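PDB 6M40: NS3-like protein, which probably hydrolyses ATP and other ribonucleoside triphosphates to unwind RNA, here represented by its NS3-like helicase portion. Local coordinates for residues 32-36 against 62-66; 71-75 against 85-91; 272-276 against 324-328. All coordinates share one frame; numbering follows the deposited sequence.

Overall arrangement
Contacts 1 and 2 sit in the Flavivirus DEAD region, their centres 13 Å apart, and touch each other: Leu-63 and Leu-66 of the helix 56-64 region pack on Val-90 of strand 88-92. Contact 3 lies on the opposite side of the chain's centre, about 34 Å from contact 1 centre to centre. All three are partly buried, yet their chemistry differs. Contact 1 joins two helix ends by apolar packing, without a hydrogen bond across it. Contact 2, with the largest buried area, pairs two parallel strands at the sheet edge and adds a cation-pi pair where the strand pair begins. Contact 3 fastens a loop to a strand with two backbone bonds and a leucine-histidine CH-pi contact.

Contact 1 of 3, residues 32-36 against 62-66; sequences TRAIP and MLESL
Pro-36 overlaps the CD2 methyl of Leu-66 with the CB-CG side of its ring, CG lying 3.6 Å from CD2. The same methyl also reaches the backbone, 3.5 Å from Pro-36 CA, so one branch of the leucine accounts for the whole pair, and the two side chains meet at a slant. Ser-65 is the residue with most surface buried here. Its CB packs on Thr-32, CB to CB at 3.7 Å, while its carbonyl side faces the proline ring. With chi1 at 55°, Ser-65 OG sits between its own backbone N and carbonyl carbon and turns back to the preceding helical turn. There it bonds to the carbonyl O of Glu-61, with Met-62 O a competing acceptor; the hydroxyl is thus turned back onto the last turn of helix 56-64, and its bond does not cross to the other segment. Ile-35 enters between these groups through its CD1 methyl, which lies 4.0 Å from Ser-65 OG and 4.1 Å from CG of Met-62, a selenomethionine whose chain runs roughly perpendicular to the isoleucine and then bends away. No hydrogen bond links the two segments, so apolar contact carries the join. Thr-32 closes the GAGKT sequence of the P-loop, which places this contact at the first turns of helix 31-42 that follow the loop. Helix 56-64 ends against those turns, and Leu-63 of its last turn and Leu-66 just after it rest on Val-90 of strand 88-92, so the helix end is packed between helix 31-42 and the parallel sheet.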
ATOM      1  N   THR A  32       4.575  13.344 -12.531  1.00 98.62           N
ATOM      2  CA  THR A  32       5.977  13.570 -12.871  1.00100.37           C
ATOM      3  C   THR A  32       6.253  15.012 -13.270  1.00 98.34           C
ATOM      4  O   THR A  32       7.255  15.604 -12.858  1.00 96.12           O
ATOM      5  CB  THR A  32       6.373  12.640 -14.022  1.00 99.66           C
ATOM      6  OG1 THR A  32       5.545  12.927 -15.158  1.00 97.58           O
ATOM      7  CG2 THR A  32       6.211  11.175 -13.642  1.00 98.62           C
ATOM      8  N   ARG A  33       5.394  15.569 -14.121  1.00 94.12           N
ATOM      9  CA  ARG A  33       5.533  16.964 -14.523  1.00 95.65           C
ATOM     10  C   ARG A  33       5.412  17.897 -13.325  1.00 92.52           C
ATOM     11  O   ARG A  33       6.117  18.907 -13.260  1.00 94.21           O
ATOM     12  CB  ARG A  33       4.488  17.254 -15.615  1.00100.79           C
ATOM     13  CG  ARG A  33       4.015  18.693 -15.785  1.00101.76           C
ATOM     14  CD  ARG A  33       4.737  19.439 -16.902  1.00 98.21           C
ATOM     15  NE  ARG A  33       4.029  20.667 -17.266  1.00103.66           N
ATOM     16  CZ  ARG A  33       3.907  21.729 -16.473  1.00110.31           C
ATOM     17  NH1 ARG A  33       4.439  21.714 -15.262  1.00109.00           N
ATOM     18  NH2 ARG A  33       3.245  22.799 -16.888  1.00133.98           N
ATOM     19  N   ALA A  34       4.579  17.550 -12.344  1.00 93.31           N
ATOM     20  CA  ALA A  34       4.200  18.493 -11.302  1.00 94.85           C
ATOM     21  C   ALA A  34       5.020  18.388 -10.023  1.00 92.24           C
ATOM     22  O   ALA A  34       5.072  19.369  -9.278  1.00 90.46           O
ATOM     23  CB  ALA A  34       2.718  18.312 -10.938  1.00 96.82           C
ATOM     24  N   ILE A  35       5.656  17.257  -9.729  1.00 93.79           N
ATOM     25  CA  ILE A  35       6.279  17.132  -8.414  1.00 88.02           C
ATOM     26  C   ILE A  35       7.558  17.963  -8.320  1.00 86.93           C
ATOM     27  O   ILE A  35       7.832  18.518  -7.246  1.00 84.05           O
ATOM     28  CB  ILE A  35       6.577  15.670  -8.019  1.00 83.56           C
ATOM     29  CG1 ILE A  35       6.661  14.701  -9.203  1.00 86.75           C
ATOM     30  CG2 ILE A  35       5.530  15.150  -7.046  1.00 83.13           C
ATOM     31  CD1 ILE A  35       6.519  13.234  -8.780  1.00 87.42           C
ATOM     32  N   PRO A  36       8.388  18.067  -9.367  1.00 90.52           N
ATOM     33  CA  PRO A  36       9.563  18.947  -9.249  1.00 87.78           C
ATOM     34  C   PRO A  36       9.192  20.403  -9.017  1.00 89.81           C
ATOM     35  O   PRO A  36       9.966  21.143  -8.402  1.00 86.07           O
ATOM     36  CB  PRO A  36      10.293  18.753 -10.585  1.00 89.39           C
ATOM     37  CG  PRO A  36       9.814  17.427 -11.101  1.00 90.23           C
ATOM     38  CD  PRO A  36       8.389  17.323 -10.644  1.00 91.27           C
HETATM   39  N   MSE A  62      10.005   8.698  -9.057  1.00 76.58           N
HETATM   40  CA  MSE A  62      10.079  10.057  -8.537  1.00 77.63           C
HETATM   41  C   MSE A  62      11.494  10.573  -8.703  1.00 79.05           C
HETATM   42  O   MSE A  62      11.713  11.734  -9.049  1.00 80.81           O
HETATM   43  CB  MSE A  62       9.633  10.098  -7.071  1.00 74.99           C
HETATM   44  CG  MSE A  62       8.130   9.907  -6.923  1.00 77.76           C
HETATM   45 SE   MSE A  62       7.463  10.094  -5.100  1.00 89.54          SE
HETATM   46  CE  MSE A  62       8.112   8.419  -4.329  1.00 74.61           C
ATOM     47  N   LEU A  63      12.457   9.683  -8.465  1.00 80.55           N
ATOM     48  CA  LEU A  63      13.856  10.030  -8.678  1.00 79.95           C
ATOM     49  C   LEU A  63      14.111  10.379 -10.140  1.00 81.49           C
ATOM     50  O   LEU A  63      14.699  11.423 -10.445  1.00 83.33           O
ATOM     51  CB  LEU A  63      14.742   8.871  -8.245  1.00 76.43           C
ATOM     52  CG  LEU A  63      15.983   9.147  -7.402  1.00 73.96           C
ATOM     53  CD1 LEU A  63      17.112   8.252  -7.911  1.00 88.18           C
ATOM     54  CD2 LEU A  63      16.404  10.607  -7.402  1.00 70.92           C
ATOM     55  N   GLU A  64      13.683   9.512 -11.062  1.00 81.29           N
ATOM     56  CA  GLU A  64      13.782   9.840 -12.481  1.00 81.28           C
ATOM     57  C   GLU A  64      13.224  11.240 -12.735  1.00 80.60           C
ATOM     58  O   GLU A  64      13.953  12.153 -13.135  1.00 86.41           O
ATOM     59  CB  GLU A  64      13.060   8.778 -13.327  1.00 85.15           C
ATOM     60  CG  GLU A  64      13.788   7.416 -13.377  1.00 85.92           C
ATOM     61  CD  GLU A  64      13.215   6.433 -14.397  1.00 96.02           C
ATOM     62  OE1 GLU A  64      12.835   6.864 -15.505  1.00103.25           O
ATOM     63  OE2 GLU A  64      13.154   5.220 -14.093  1.00 93.97           O
ATOM     64  N   SER A  65      11.948  11.446 -12.424  1.00 76.44           N
ATOM     65  CA  SER A  65      11.242  12.700 -12.726  1.00 79.14           C
ATOM     66  C   SER A  65      11.773  13.908 -11.971  1.00 82.06           C
ATOM     67  O   SER A  65      11.178  14.991 -12.081  1.00 83.48           O
ATOM     68  CB  SER A  65       9.748  12.538 -12.428  1.00 85.50           C
ATOM     69  OG  SER A  65       9.552  12.097 -11.094  1.00 85.36           O
ATOM     70  N   LEU A  66      12.842  13.790 -11.191  1.00 83.89           N
ATOM     71  CA  LEU A  66      13.515  14.938 -10.602  1.00 89.80           C
ATOM     72  C   LEU A  66      14.931  15.080 -11.129  1.00 98.52           C
ATOM     73  O   LEU A  66      15.713  15.859 -10.571  1.00100.61           O
ATOM     74  CB  LEU A  66      13.551  14.808  -9.078  1.00 88.89           C
ATOM     75  CG  LEU A  66      12.233  14.888  -8.308  1.00 84.10           C
ATOM     76  CD1 LEU A  66      12.421  14.356  -6.894  1.00 78.16           C
ATOM     77  CD2 LEU A  66      11.723  16.316  -8.279  1.00 84.72           C
TER

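Contact 2 of 3, residues 71-75 against 85-91; sequences WVCAM and LARVVVT
Trp-71, Cys-73 and Met-75 bury the most surface of segment 71-75, and each meets segment 85-91 in its own way. The Trp-71 indole lies beneath the guanidinium of Arg-87 in a cation-pi pair: Arg-87 CZ is 4.1 Å from the centroid of the five-membered ring and 14° off its normal. The planes are 33° apart, so the stack is tilted, with NH2 leaning over the CD1 side. At the indole edge, Trp-71 CE3 reaches Ala-86 CA at 4.2 Å.

Cys-73 joins the strands through both backbone polar atoms. Its N donates to Val-88 O at 2.9 Å, and its O accepts from Val-90 N at 3.1 Å, the donor lying in the carbonyl plane. The SG, placed beside the backbone N by a chi1 of -76°, is directed back along the strand to the methyl of Ala-86, with Cys-73 CB 3.6 Å from Ala-86 CB. Met-75, a selenomethionine, continues the pairing: its N donates to Val-90 O at 3.0 Å, and its O receives the Thr-91 hydroxyl, OG1 to O at 2.7 Å, in the carbonyl plane. Its CB packs on Val-89 CG1 at 3.8 Å, whereas its extended chain leads off to Tyr-99 of helix 93-102.

Val-72 and Val-90 face the other way, toward Leu-63 of helix 56-64. Strand 88-92 bonds through its far edge to strand 48-53, leaving strand 72-75 outermost in the chain's six-stranded parallel sheet. Helices 56-64 and 93-102 on the two faces of this sheet, with strand order 1-6-5-2-4-3, fit the first RecA-like domain of an NS3-type superfamily 2 helicase.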
ATOM      1  N   TRP A  71      20.809  19.170  -5.972  1.00109.78           N
ATOM      2  CA  TRP A  71      21.230  18.357  -4.826  1.00109.03           C
ATOM      3  C   TRP A  71      20.137  17.364  -4.431  1.00101.29           C
ATOM      4  O   TRP A  71      19.424  17.539  -3.440  1.00 95.51           O
ATOM      5  CB  TRP A  71      21.566  19.246  -3.627  1.00111.47           C
ATOM      6  CG  TRP A  71      22.863  19.979  -3.682  1.00114.43           C
ATOM      7  CD1 TRP A  71      23.219  20.945  -4.570  1.00113.87           C
ATOM      8  CD2 TRP A  71      23.964  19.840  -2.775  1.00117.51           C
ATOM      9  NE1 TRP A  71      24.481  21.405  -4.286  1.00114.76           N
ATOM     10  CE2 TRP A  71      24.960  20.743  -3.189  1.00117.24           C
ATOM     11  CE3 TRP A  71      24.208  19.034  -1.660  1.00115.57           C
ATOM     12  CZ2 TRP A  71      26.183  20.861  -2.529  1.00121.69           C
ATOM     13  CZ3 TRP A  71      25.425  19.153  -1.007  1.00120.16           C
ATOM     14  CH2 TRP A  71      26.395  20.058  -1.443  1.00119.54           C
ATOM     15  N   VAL A  72      20.046  16.263  -5.176  1.00100.44           N
ATOM     16  CA  VAL A  72      19.042  15.226  -4.923  1.00 94.50           C
ATOM     17  C   VAL A  72      19.746  13.929  -4.536  1.00 94.38           C
ATOM     18  O   VAL A  72      20.583  13.424  -5.294  1.00107.28           O
ATOM     19  CB  VAL A  72      18.133  15.000  -6.143  1.00 88.40           C
ATOM     20  CG1 VAL A  72      17.369  13.684  -6.010  1.00 85.46           C
ATOM     21  CG2 VAL A  72      17.166  16.165  -6.313  1.00 87.08           C
ATOM     22  N   CYS A  73      19.386  13.379  -3.373  1.00 92.22           N
ATOM     23  CA  CYS A  73      19.944  12.131  -2.871  1.00 93.48           C
ATOM     24  C   CYS A  73      18.834  11.114  -2.629  1.00 83.94           C
ATOM     25  O   CYS A  73      17.714  11.475  -2.262  1.00 77.77           O
ATOM     26  CB  CYS A  73      20.714  12.334  -1.553  1.00 99.41           C
ATOM     27  SG  CYS A  73      22.354  13.090  -1.678  1.00123.08           S
ATOM     28  N   ALA A  74      19.160   9.836  -2.806  1.00 86.85           N
ATOM     29  CA  ALA A  74      18.208   8.756  -2.595  1.00 79.05           C
ATOM     30  C   ALA A  74      18.475   8.037  -1.278  1.00 80.62           C
ATOM     31  O   ALA A  74      19.580   8.071  -0.731  1.00 82.84           O
ATOM     32  CB  ALA A  74      18.258   7.752  -3.751  1.00 74.70           C
HETATM   33  N   MSE A  75      17.437   7.368  -0.787  1.00 74.79           N
HETATM   34  CA  MSE A  75      17.516   6.600   0.443  1.00 74.54           C
HETATM   35  C   MSE A  75      16.763   5.291   0.239  1.00 75.39           C
HETATM   36  O   MSE A  75      15.564   5.219   0.481  1.00 74.02           O
HETATM   37  CB  MSE A  75      16.927   7.396   1.611  1.00 78.43           C
HETATM   38  CG  MSE A  75      17.308   6.889   2.970  1.00 80.39           C
HETATM   39 SE   MSE A  75      16.759   8.081   4.422  1.00 97.11          SE
HETATM   40  CE  MSE A  75      17.625   7.131   5.876  1.00110.59           C
ATOM     41  N   LEU A  85      26.348  15.116   2.121  1.00 90.59           N
ATOM     42  CA  LEU A  85      25.166  15.820   2.600  1.00102.05           C
ATOM     43  C   LEU A  85      24.161  15.875   1.457  1.00113.83           C
ATOM     44  O   LEU A  85      24.442  15.385   0.364  1.00115.41           O
ATOM     45  CB  LEU A  85      25.534  17.220   3.102  1.00101.50           C
ATOM     46  CG  LEU A  85      24.642  17.790   4.210  1.00103.43           C
ATOM     47  CD1 LEU A  85      24.674  16.930   5.472  1.00102.58           C
ATOM     48  CD2 LEU A  85      25.049  19.224   4.536  1.00 95.94           C
ATOM     49  N   ALA A  86      22.990  16.460   1.705  1.00114.12           N
ATOM     50  CA  ALA A  86      21.920  16.463   0.714  1.00104.39           C
ATOM     51  C   ALA A  86      20.926  17.572   1.040  1.00103.95           C
ATOM     52  O   ALA A  86      21.002  18.212   2.090  1.00102.25           O
ATOM     53  CB  ALA A  86      21.214  15.104   0.663  1.00107.17           C
ATOM     54  N   ARG A  87      19.983  17.785   0.116  1.00100.57           N
ATOM     55  CA  ARG A  87      18.925  18.781   0.290  1.00 95.27           C
ATOM     56  C   ARG A  87      17.547  18.326  -0.172  1.00 87.05           C
ATOM     57  O   ARG A  87      16.562  18.971   0.198  1.00 85.11           O
ATOM     58  CB  ARG A  87      19.274  20.077  -0.453  1.00 99.27           C
ATOM     59  CG  ARG A  87      19.941  21.138   0.409  1.00101.99           C
ATOM     60  CD  ARG A  87      19.625  22.549  -0.075  1.00104.50           C
ATOM     61  NE  ARG A  87      20.170  22.839  -1.399  1.00109.59           N
ATOM     62  CZ  ARG A  87      21.441  23.147  -1.635  1.00114.48           C
ATOM     63  NH1 ARG A  87      22.310  23.193  -0.638  1.00113.45           N
ATOM     64  NH2 ARG A  87      21.845  23.404  -2.870  1.00113.65           N
ATOM     65  N   VAL A  88      17.426  17.264  -0.966  1.00 81.43           N
ATOM     66  CA  VAL A  88      16.137  16.692  -1.346  1.00 74.35           C
ATOM     67  C   VAL A  88      16.336  15.182  -1.369  1.00 74.58           C
ATOM     68  O   VAL A  88      17.068  14.668  -2.220  1.00 79.92           O
ATOM     69  CB  VAL A  88      15.630  17.193  -2.708  1.00 72.88           C
ATOM     70  CG1 VAL A  88      14.642  16.197  -3.299  1.00 65.82           C
ATOM     71  CG2 VAL A  88      14.982  18.564  -2.570  1.00 75.32           C
ATOM     72  N   VAL A  89      15.686  14.472  -0.451  1.00 69.57           N
ATOM     73  CA  VAL A  89      15.807  13.021  -0.350  1.00 67.28           C
ATOM     74  C   VAL A  89      14.528  12.389  -0.877  1.00 61.67           C
ATOM     75  O   VAL A  89      13.425  12.853  -0.565  1.00 61.07           O
ATOM     76  CB  VAL A  89      16.082  12.583   1.103  1.00 64.80           C
ATOM     77  CG1 VAL A  89      16.322  11.076   1.173  1.00 64.64           C
ATOM     78  CG2 VAL A  89      17.257  13.351   1.675  1.00 67.87           C
ATOM     79  N   VAL A  90      14.668  11.347  -1.684  1.00 58.98           N
ATOM     80  CA  VAL A  90      13.540  10.529  -2.096  1.00 59.84           C
ATOM     81  C   VAL A  90      13.768   9.128  -1.556  1.00 59.75           C
ATOM     82  O   VAL A  90      14.883   8.598  -1.621  1.00 61.79           O
ATOM     83  CB  VAL A  90      13.353  10.499  -3.629  1.00 64.27           C
ATOM     84  CG1 VAL A  90      13.091  11.891  -4.165  1.00 63.88           C
ATOM     85  CG2 VAL A  90      14.555   9.877  -4.298  1.00 72.81           C
ATOM     86  N   THR A  91      12.706   8.525  -1.042  1.00 59.28           N
ATOM     87  CA  THR A  91      12.775   7.191  -0.473  1.00 59.97           C
ATOM     88  C   THR A  91      11.361   6.622  -0.495  1.00 57.53           C
ATOM     89  O   THR A  91      10.501   7.121  -1.222  1.00 60.01           O
ATOM     90  CB  THR A  91      13.409   7.255   0.927  1.00 60.36           C
ATOM     91  OG1 THR A  91      13.218   6.014   1.615  1.00 60.26           O
ATOM     92  CG2 THR A  91      12.841   8.403   1.746  1.00 54.74           C
TER

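Contact 3 of 3, residues 272-276 against 324-328; sequences YHYLV and HPDSV
The contact belongs to the root of a helix, where the loop before helix 328-339 is bridged to the end of strand 264-276, with Leu-275 paired to Ser-327, the helix N-cap residue. That strand forms an antiparallel pair with 281-287, consistent with the long hairpin that flaviviral NS3 helicases extend from their second domain toward the third. Two backbone bonds bracket the bridge. Val-328 N donates to Tyr-274 O at 3.1 Å, with an N-H...O angle of 179°, although the donor is tilted out of the carbonyl plane. Val-276 N donates to Asp-326 O, also at 3.1 Å. Leu-275 makes its own backbone bond on the other edge, to Lys-282, so both edges of the strand are used here.

Leu-275 bends back over the loop. Its CD2 methyl lies over one face of the His-324 ring, 4.0 Å from the centroid and 26° off the normal, a CH-pi contact, and Pro-325 CD covers the opposite face. The His-324 side chain, with CG opposite its own backbone N (chi1 -179°), swings beside the residues that follow, and ND1 accepts a weak bond from Asp-326 N. One face of the His-273 ring is turned to His-324 CB, which lies 4.4 Å from His-273 NE2. Tyr-274 CB also touches Val-328 CG1 at 3.6 Å, and both side chains reach Arg-411.

Ser-327 OG bonds to Thr-329 and, weakly, to Leu-330 N, as suits an N-cap. Main-chain bonds therefore fix the loop's position, while the leucine-proline sandwich holds the His-324 ring; the ND1 bond, weak as it is, would tend to favour a proton on NE2.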
ATOM      1  N   TYR A 272      -7.608 -10.568   0.006  1.00 70.92           N
ATOM      2  CA  TYR A 272      -7.353 -11.466   1.132  1.00 66.06           C
ATOM      3  C   TYR A 272      -6.824 -10.626   2.296  1.00 66.13           C
ATOM      4  O   TYR A 272      -5.625 -10.580   2.570  1.00 66.61           O
ATOM      5  CB  TYR A 272      -6.367 -12.589   0.729  1.00 63.75           C
ATOM      6  CG  TYR A 272      -6.090 -13.608   1.816  1.00 62.20           C
ATOM      7  CD1 TYR A 272      -7.080 -14.491   2.241  1.00 60.81           C
ATOM      8  CD2 TYR A 272      -4.834 -13.698   2.403  1.00 64.32           C
ATOM      9  CE1 TYR A 272      -6.833 -15.419   3.226  1.00 59.40           C
ATOM     10  CE2 TYR A 272      -4.574 -14.633   3.394  1.00 68.05           C
ATOM     11  CZ  TYR A 272      -5.575 -15.491   3.800  1.00 62.31           C
ATOM     12  OH  TYR A 272      -5.326 -16.422   4.785  1.00 57.85           O
ATOM     13  N   HIS A 273      -7.744  -9.956   2.987  1.00 69.44           N
ATOM     14  CA  HIS A 273      -7.403  -9.302   4.232  1.00 66.97           C
ATOM     15  C   HIS A 273      -7.184 -10.332   5.334  1.00 67.21           C
ATOM     16  O   HIS A 273      -7.655 -11.471   5.266  1.00 61.66           O
ATOM     17  CB  HIS A 273      -8.516  -8.366   4.711  1.00 71.03           C
ATOM     18  CG  HIS A 273      -8.792  -7.208   3.809  1.00 77.96           C
ATOM     19  ND1 HIS A 273      -9.762  -7.242   2.829  1.00 87.38           N
ATOM     20  CD2 HIS A 273      -8.257  -5.964   3.765  1.00 90.81           C
ATOM     21  CE1 HIS A 273      -9.800  -6.075   2.206  1.00 95.96           C
ATOM     22  NE2 HIS A 273      -8.894  -5.284   2.753  1.00129.34           N
ATOM     23  N   TYR A 274      -6.471  -9.905   6.368  1.00 67.21           N
ATOM     24  CA  TYR A 274      -6.629 -10.448   7.709  1.00 60.80           C
ATOM     25  C   TYR A 274      -7.487  -9.468   8.505  1.00 57.27           C
ATOM     26  O   TYR A 274      -7.351  -8.250   8.357  1.00 55.05           O
ATOM     27  CB  TYR A 274      -5.279 -10.677   8.385  1.00 58.13           C
ATOM     28  CG  TYR A 274      -4.595 -11.970   7.961  1.00 60.71           C
ATOM     29  CD1 TYR A 274      -5.010 -13.190   8.478  1.00 65.63           C
ATOM     30  CD2 TYR A 274      -3.541 -11.972   7.045  1.00 60.60           C
ATOM     31  CE1 TYR A 274      -4.394 -14.380   8.099  1.00 71.09           C
ATOM     32  CE2 TYR A 274      -2.924 -13.150   6.666  1.00 61.50           C
ATOM     33  CZ  TYR A 274      -3.356 -14.351   7.196  1.00 67.54           C
ATOM     34  OH  TYR A 274      -2.752 -15.533   6.828  1.00 73.31           O
ATOM     35  N   LEU A 275      -8.399 -10.005   9.318  1.00 60.15           N
ATOM     36  CA  LEU A 275      -9.394  -9.205  10.027  1.00 60.11           C
ATOM     37  C   LEU A 275      -9.371  -9.550  11.511  1.00 60.98           C
ATOM     38  O   LEU A 275      -9.082 -10.687  11.890  1.00 62.67           O
ATOM     39  CB  LEU A 275     -10.824  -9.435   9.463  1.00 59.92           C
ATOM     40  CG  LEU A 275     -11.018  -9.055   7.995  1.00 63.56           C
ATOM     41  CD1 LEU A 275     -12.377  -9.455   7.415  1.00 65.51           C
ATOM     42  CD2 LEU A 275     -10.816  -7.548   7.842  1.00 62.74           C
ATOM     43  N   VAL A 276      -9.691  -8.565  12.349  1.00 60.71           N
ATOM     44  CA  VAL A 276      -9.726  -8.768  13.798  1.00 64.59           C
ATOM     45  C   VAL A 276     -11.068  -9.379  14.183  1.00 65.23           C
ATOM     46  O   VAL A 276     -12.127  -8.841  13.835  1.00 64.28           O
ATOM     47  CB  VAL A 276      -9.494  -7.442  14.540  1.00 63.63           C
ATOM     48  CG1 VAL A 276      -9.446  -7.692  16.040  1.00 65.25           C
ATOM     49  CG2 VAL A 276      -8.228  -6.758  14.065  1.00 58.76           C
ATOM     50  N   HIS A 324     -11.325  -1.716   5.107  1.00 65.96           N
ATOM     51  CA  HIS A 324     -12.388  -2.510   5.700  1.00 64.66           C
ATOM     52  C   HIS A 324     -12.470  -2.188   7.192  1.00 62.81           C
ATOM     53  O   HIS A 324     -11.436  -2.071   7.855  1.00 63.11           O
ATOM     54  CB  HIS A 324     -12.131  -3.998   5.491  1.00 66.19           C
ATOM     55  CG  HIS A 324     -13.205  -4.879   6.052  1.00 62.48           C
ATOM     56  ND1 HIS A 324     -13.401  -5.032   7.405  1.00 63.66           N
ATOM     57  CD2 HIS A 324     -14.145  -5.643   5.449  1.00 63.74           C
ATOM     58  CE1 HIS A 324     -14.404  -5.863   7.613  1.00 63.27           C
ATOM     59  NE2 HIS A 324     -14.875  -6.247   6.442  1.00 70.69           N
ATOM     60  N   PRO A 325     -13.675  -2.061   7.750  1.00 61.34           N
ATOM     61  CA  PRO A 325     -13.819  -1.438   9.076  1.00 60.37           C
ATOM     62  C   PRO A 325     -12.952  -2.025  10.183  1.00 62.64           C
ATOM     63  O   PRO A 325     -12.544  -1.276  11.083  1.00 60.26           O
ATOM     64  CB  PRO A 325     -15.318  -1.617   9.385  1.00 59.73           C
ATOM     65  CG  PRO A 325     -15.878  -2.496   8.254  1.00 67.57           C
ATOM     66  CD  PRO A 325     -14.980  -2.279   7.101  1.00 69.65           C
ATOM     67  N   ASP A 326     -12.669  -3.324  10.182  1.00 59.15           N
ATOM     68  CA  ASP A 326     -11.838  -3.910  11.225  1.00 60.65           C
ATOM     69  C   ASP A 326     -10.785  -4.813  10.585  1.00 61.65           C
ATOM     70  O   ASP A 326     -10.680  -6.004  10.876  1.00 61.92           O
ATOM     71  CB  ASP A 326     -12.691  -4.641  12.269  1.00 65.37           C
ATOM     72  CG  ASP A 326     -13.792  -5.453  11.653  1.00 65.77           C
ATOM     73  OD1 ASP A 326     -13.515  -6.174  10.678  1.00 65.18           O
ATOM     74  OD2 ASP A 326     -14.932  -5.386  12.150  1.00 67.73           O
ATOM     75  N   SER A 327      -9.985  -4.214   9.704  1.00 61.72           N
ATOM     76  CA  SER A 327      -8.817  -4.888   9.163  1.00 59.68           C
ATOM     77  C   SER A 327      -7.641  -4.740  10.118  1.00 53.99           C
ATOM     78  O   SER A 327      -7.469  -3.713  10.784  1.00 51.51           O
ATOM     79  CB  SER A 327      -8.448  -4.334   7.787  1.00 60.06           C
ATOM     80  OG  SER A 327      -7.866  -3.040   7.877  1.00 59.27           O
ATOM     81  N   VAL A 328      -6.838  -5.799  10.200  1.00 53.61           N
ATOM     82  CA  VAL A 328      -5.738  -5.792  11.146  1.00 55.15           C
ATOM     83  C   VAL A 328      -4.695  -4.728  10.833  1.00 51.55           C
ATOM     84  O   VAL A 328      -3.917  -4.358  11.718  1.00 50.03           O
ATOM     85  CB  VAL A 328      -5.055  -7.171  11.220  1.00 57.33           C
ATOM     86  CG1 VAL A 328      -4.420  -7.517   9.888  1.00 52.80           C
ATOM     87  CG2 VAL A 328      -4.014  -7.181  12.334  1.00 51.82           C
TER